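Local coordinates for sensory transduction histidine kinase, putative (Borrelia burgdorferi, PDB 5BWJ), which is a putative hybrid histidine kinase, represented here by its periplasmic Venus flytrap sensor domain, which probably senses small molecules associated with tick feeding, at residues F8-V13 with E63-G68. Numbering follows the deposited sequence.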
ATOM      1  N   PHE B   8      -7.851  25.385   8.659  1.00 46.97           N
ATOM      2  CA  PHE B   8      -7.825  24.155   9.448  1.00 45.93           C
ATOM      3  C   PHE B   8      -6.426  23.556   9.512  1.00 44.92           C
ATOM      4  O   PHE B   8      -5.679  23.582   8.536  1.00 48.35           O
ATOM      5  CB  PHE B   8      -8.804  23.129   8.871  1.00 44.57           C
ATOM      6  CG  PHE B   8     -10.238  23.572   8.914  1.00 46.57           C
ATOM      7  CD1 PHE B   8     -10.931  23.604  10.113  1.00 47.81           C
ATOM      8  CD2 PHE B   8     -10.894  23.955   7.756  1.00 48.09           C
ATOM      9  CE1 PHE B   8     -12.251  24.014  10.158  1.00 49.24           C
ATOM     10  CE2 PHE B   8     -12.216  24.364   7.793  1.00 49.22           C
ATOM     11  CZ  PHE B   8     -12.894  24.394   8.995  1.00 49.88           C
ATOM     12  N   LYS B   9      -6.087  23.011  10.676  1.00 42.33           N
ATOM     13  CA  LYS B   9      -4.775  22.418  10.904  1.00 42.34           C
ATOM     14  C   LYS B   9      -4.840  20.899  10.794  1.00 39.15           C
ATOM     15  O   LYS B   9      -5.658  20.252  11.449  1.00 39.62           O
ATOM     16  CB  LYS B   9      -4.248  22.830  12.279  1.00 50.29           C
ATOM     17  CG  LYS B   9      -2.820  22.404  12.564  1.00 59.35           C
ATOM     18  CD  LYS B   9      -2.328  23.018  13.867  1.00 70.28           C
ATOM     19  CE  LYS B   9      -0.861  22.717  14.116  1.00 78.42           C
ATOM     20  NZ  LYS B   9      -0.362  23.388  15.349  1.00 84.19           N
ATOM     21  N   PHE B  10      -3.978  20.340   9.949  1.00 36.83           N
ATOM     22  CA  PHE B  10      -3.835  18.895   9.823  1.00 36.94           C
ATOM     23  C   PHE B  10      -2.520  18.444  10.446  1.00 38.95           C
ATOM     24  O   PHE B  10      -1.452  18.948  10.094  1.00 41.84           O
ATOM     25  CB  PHE B  10      -3.900  18.471   8.354  1.00 36.41           C
ATOM     26  CG  PHE B  10      -5.286  18.505   7.772  1.00 37.16           C
ATOM     27  CD1 PHE B  10      -6.049  17.352   7.697  1.00 37.53           C
ATOM     28  CD2 PHE B  10      -5.826  19.689   7.301  1.00 37.08           C
ATOM     29  CE1 PHE B  10      -7.327  17.378   7.161  1.00 37.55           C
ATOM     30  CE2 PHE B  10      -7.101  19.724   6.765  1.00 37.37           C
ATOM     31  CZ  PHE B  10      -7.853  18.563   6.694  1.00 37.39           C
ATOM     32  N   LYS B  11      -2.604  17.507  11.385  1.00 38.70           N
ATOM     33  CA  LYS B  11      -1.412  16.940  12.010  1.00 42.07           C
ATOM     34  C   LYS B  11      -1.115  15.556  11.446  1.00 39.40           C
ATOM     35  O   LYS B  11      -1.884  14.613  11.649  1.00 37.77           O
ATOM     36  CB  LYS B  11      -1.577  16.866  13.528  1.00 49.83           C
ATOM     37  CG  LYS B  11      -1.344  18.194  14.233  1.00 58.04           C
ATOM     38  CD  LYS B  11      -1.235  18.007  15.736  1.00 65.77           C
ATOM     39  CE  LYS B  11      -0.975  19.320  16.448  1.00 71.05           C
ATOM     40  NZ  LYS B  11       0.309  19.950  16.035  1.00 73.65           N
ATOM     41  N   LEU B  12       0.001  15.447  10.734  1.00 41.35           N
ATOM     42  CA  LEU B  12       0.430  14.178  10.156  1.00 41.86           C
ATOM     43  C   LEU B  12       1.318  13.436  11.147  1.00 39.78           C
ATOM     44  O   LEU B  12       2.442  13.855  11.428  1.00 41.17           O
ATOM     45  CB  LEU B  12       1.167  14.412   8.835  1.00 43.05           C
ATOM     46  CG  LEU B  12       0.408  15.263   7.808  1.00 43.63           C
ATOM     47  CD1 LEU B  12       1.204  15.409   6.521  1.00 44.53           C
ATOM     48  CD2 LEU B  12      -0.962  14.683   7.515  1.00 42.48           C
ATOM     49  N   VAL B  13       0.802  12.333  11.679  1.00 36.07           N
ATOM     50  CA  VAL B  13       1.486  11.601  12.738  1.00 35.49           C
ATOM     51  C   VAL B  13       2.416  10.532  12.171  1.00 34.31           C
ATOM     52  O   VAL B  13       2.017   9.738  11.318  1.00 34.56           O
ATOM     53  CB  VAL B  13       0.478  10.934  13.698  1.00 37.55           C
ATOM     54  CG1 VAL B  13       1.203  10.285  14.873  1.00 39.86           C
ATOM     55  CG2 VAL B  13      -0.530  11.956  14.202  1.00 38.67           C
ATOM     56  N   GLU B  63      -8.515  21.369  17.964  1.00 50.38           N
ATOM     57  CA  GLU B  63      -8.945  21.948  16.694  1.00 51.74           C
ATOM     58  C   GLU B  63      -8.305  21.254  15.492  1.00 46.08           C
ATOM     59  O   GLU B  63      -8.709  21.479  14.351  1.00 45.11           O
ATOM     60  CB  GLU B  63      -8.632  23.452  16.656  1.00 57.87           C
ATOM     61  CG  GLU B  63      -7.153  23.829  16.493  1.00 62.96           C
ATOM     62  CD  GLU B  63      -6.343  23.670  17.767  1.00 68.73           C
ATOM     63  OE1 GLU B  63      -6.909  23.245  18.796  1.00 72.23           O
ATOM     64  OE2 GLU B  63      -5.132  23.978  17.737  1.00 69.75           O
ATOM     65  N   ALA B  64      -7.314  20.407  15.751  1.00 43.63           N
ATOM     66  CA  ALA B  64      -6.533  19.789  14.685  1.00 40.76           C
ATOM     67  C   ALA B  64      -7.160  18.489  14.189  1.00 43.66           C
ATOM     68  O   ALA B  64      -7.795  17.760  14.950  1.00 42.18           O
ATOM     69  CB  ALA B  64      -5.113  19.532  15.161  1.00 40.37           C
ATOM     70  N   ILE B  65      -6.969  18.215  12.903  1.00 44.24           N
ATOM     71  CA  ILE B  65      -7.427  16.977  12.287  1.00 47.65           C
ATOM     72  C   ILE B  65      -6.233  16.035  12.155  1.00 45.50           C
ATOM     73  O   ILE B  65      -5.224  16.386  11.545  1.00 44.75           O
ATOM     74  CB  ILE B  65      -8.064  17.233  10.910  1.00 50.02           C
ATOM     75  CG1 ILE B  65      -9.172  18.286  11.030  1.00 52.85           C
ATOM     76  CG2 ILE B  65      -8.618  15.935  10.328  1.00 51.31           C
ATOM     77  CD1 ILE B  65      -9.683  18.799   9.704  1.00 54.45           C
ATOM     78  N   TYR B  66      -6.353  14.841  12.728  1.00 42.95           N
ATOM     79  CA  TYR B  66      -5.222  13.923  12.842  1.00 41.27           C
ATOM     80  C   TYR B  66      -5.239  12.804  11.805  1.00 40.20           C
ATOM     81  O   TYR B  66      -6.235  12.092  11.656  1.00 40.67           O
ATOM     82  CB  TYR B  66      -5.187  13.318  14.245  1.00 44.16           C
ATOM     83  CG  TYR B  66      -4.752  14.295  15.313  1.00 48.09           C
ATOM     84  CD1 TYR B  66      -5.638  15.230  15.830  1.00 50.77           C
ATOM     85  CD2 TYR B  66      -3.454  14.282  15.803  1.00 49.42           C
ATOM     86  CE1 TYR B  66      -5.242  16.125  16.805  1.00 53.93           C
ATOM     87  CE2 TYR B  66      -3.049  15.170  16.777  1.00 52.05           C
ATOM     88  CZ  TYR B  66      -3.946  16.091  17.275  1.00 54.57           C
ATOM     89  OH  TYR B  66      -3.540  16.977  18.245  1.00 56.77           O
ATOM     90  N   LEU B  67      -4.121  12.663  11.100  1.00 40.89           N
ATOM     91  CA  LEU B  67      -3.911  11.573  10.154  1.00 41.97           C
ATOM     92  C   LEU B  67      -2.756  10.698  10.633  1.00 42.79           C
ATOM     93  O   LEU B  67      -1.824  11.188  11.271  1.00 42.59           O
ATOM     94  CB  LEU B  67      -3.616  12.114   8.752  1.00 41.25           C
ATOM     95  CG  LEU B  67      -4.617  13.111   8.160  1.00 43.16           C
ATOM     96  CD1 LEU B  67      -4.244  13.453   6.724  1.00 41.94           C
ATOM     97  CD2 LEU B  67      -6.031  12.570   8.219  1.00 46.84           C
ATOM     98  N   GLY B  68      -2.822   9.408  10.322  1.00 42.11           N
ATOM     99  CA  GLY B  68      -1.777   8.474  10.702  1.00 40.37           C
ATOM    100  C   GLY B  68      -2.064   7.739  11.996  1.00 41.17           C
ATOM    101  O   GLY B  68      -1.181   7.083  12.551  1.00 41.44           O
TER
HETATM  102  O   HOH W   1       1.004   6.658  11.309  1.00 48.85           O
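Phe10, Lys11, Ile65 and Tyr66 share one first torsion, CG (CG1 in Ile65) anti to the carbonyl carbon, and the parallel pairing of Phe10 with Ile65 and Lys11 with Tyr66 sets each pair side by side. With Phe10 chi1 at -75°, Ile65 CD1 sits over one face of its ring, 4.0 Å from the Phe10 centroid, a CH-pi contact that suits a flat ring beside a branched aliphatic chain. Further along, Leu12 CD2 meets Leu67 CD1 at 3.6 Å; helix 32-42 covers Phe10, Leu12 and Leu67, with Trp39 edge-to-face on Phe10, while Ile65 and Leu67 also pack against strand 184-192.

On the other face, Lys11 lays its methylene chain along Tyr66. CB stands over the phenol ring, and Lys11 CD comes within 3.5 Å of Tyr66 CE2; the bend at chi4 (-62°) leads the ammonium away to salt bridges with Glu50 and Glu61, both shared by Lys9 NZ. Tyr66 OH bonds to Glu61 N, and Val13 CG2 lies at the ring edge. A long lysine thus gives an apolar stem to the aromatic surface and its charge to carboxylates.

Four backbone hydrogen bonds set the register. Ile65 N points to Lys9 O at 2.8 Å, nearly along the C=O axis, and Lys11 N returns to Ile65 O from above the carbonyl plane. Leu67 N to Lys11 O (3.0 Å) and Val13 N to Leu67 O (2.9 Å) both lie in the carbonyl plane. Gly68, at phi 95°, takes the corner with no side chain, close beside Val13.

Strand 8-13, flanked by 45-52 and 65-67, is therefore interior to the sensor's sheet: hydrogen bonds on both sides hold most of its peptide groups, with apolar packing on the Phe10 face, and the lysine charges are probably stabilised by nearby glutamates.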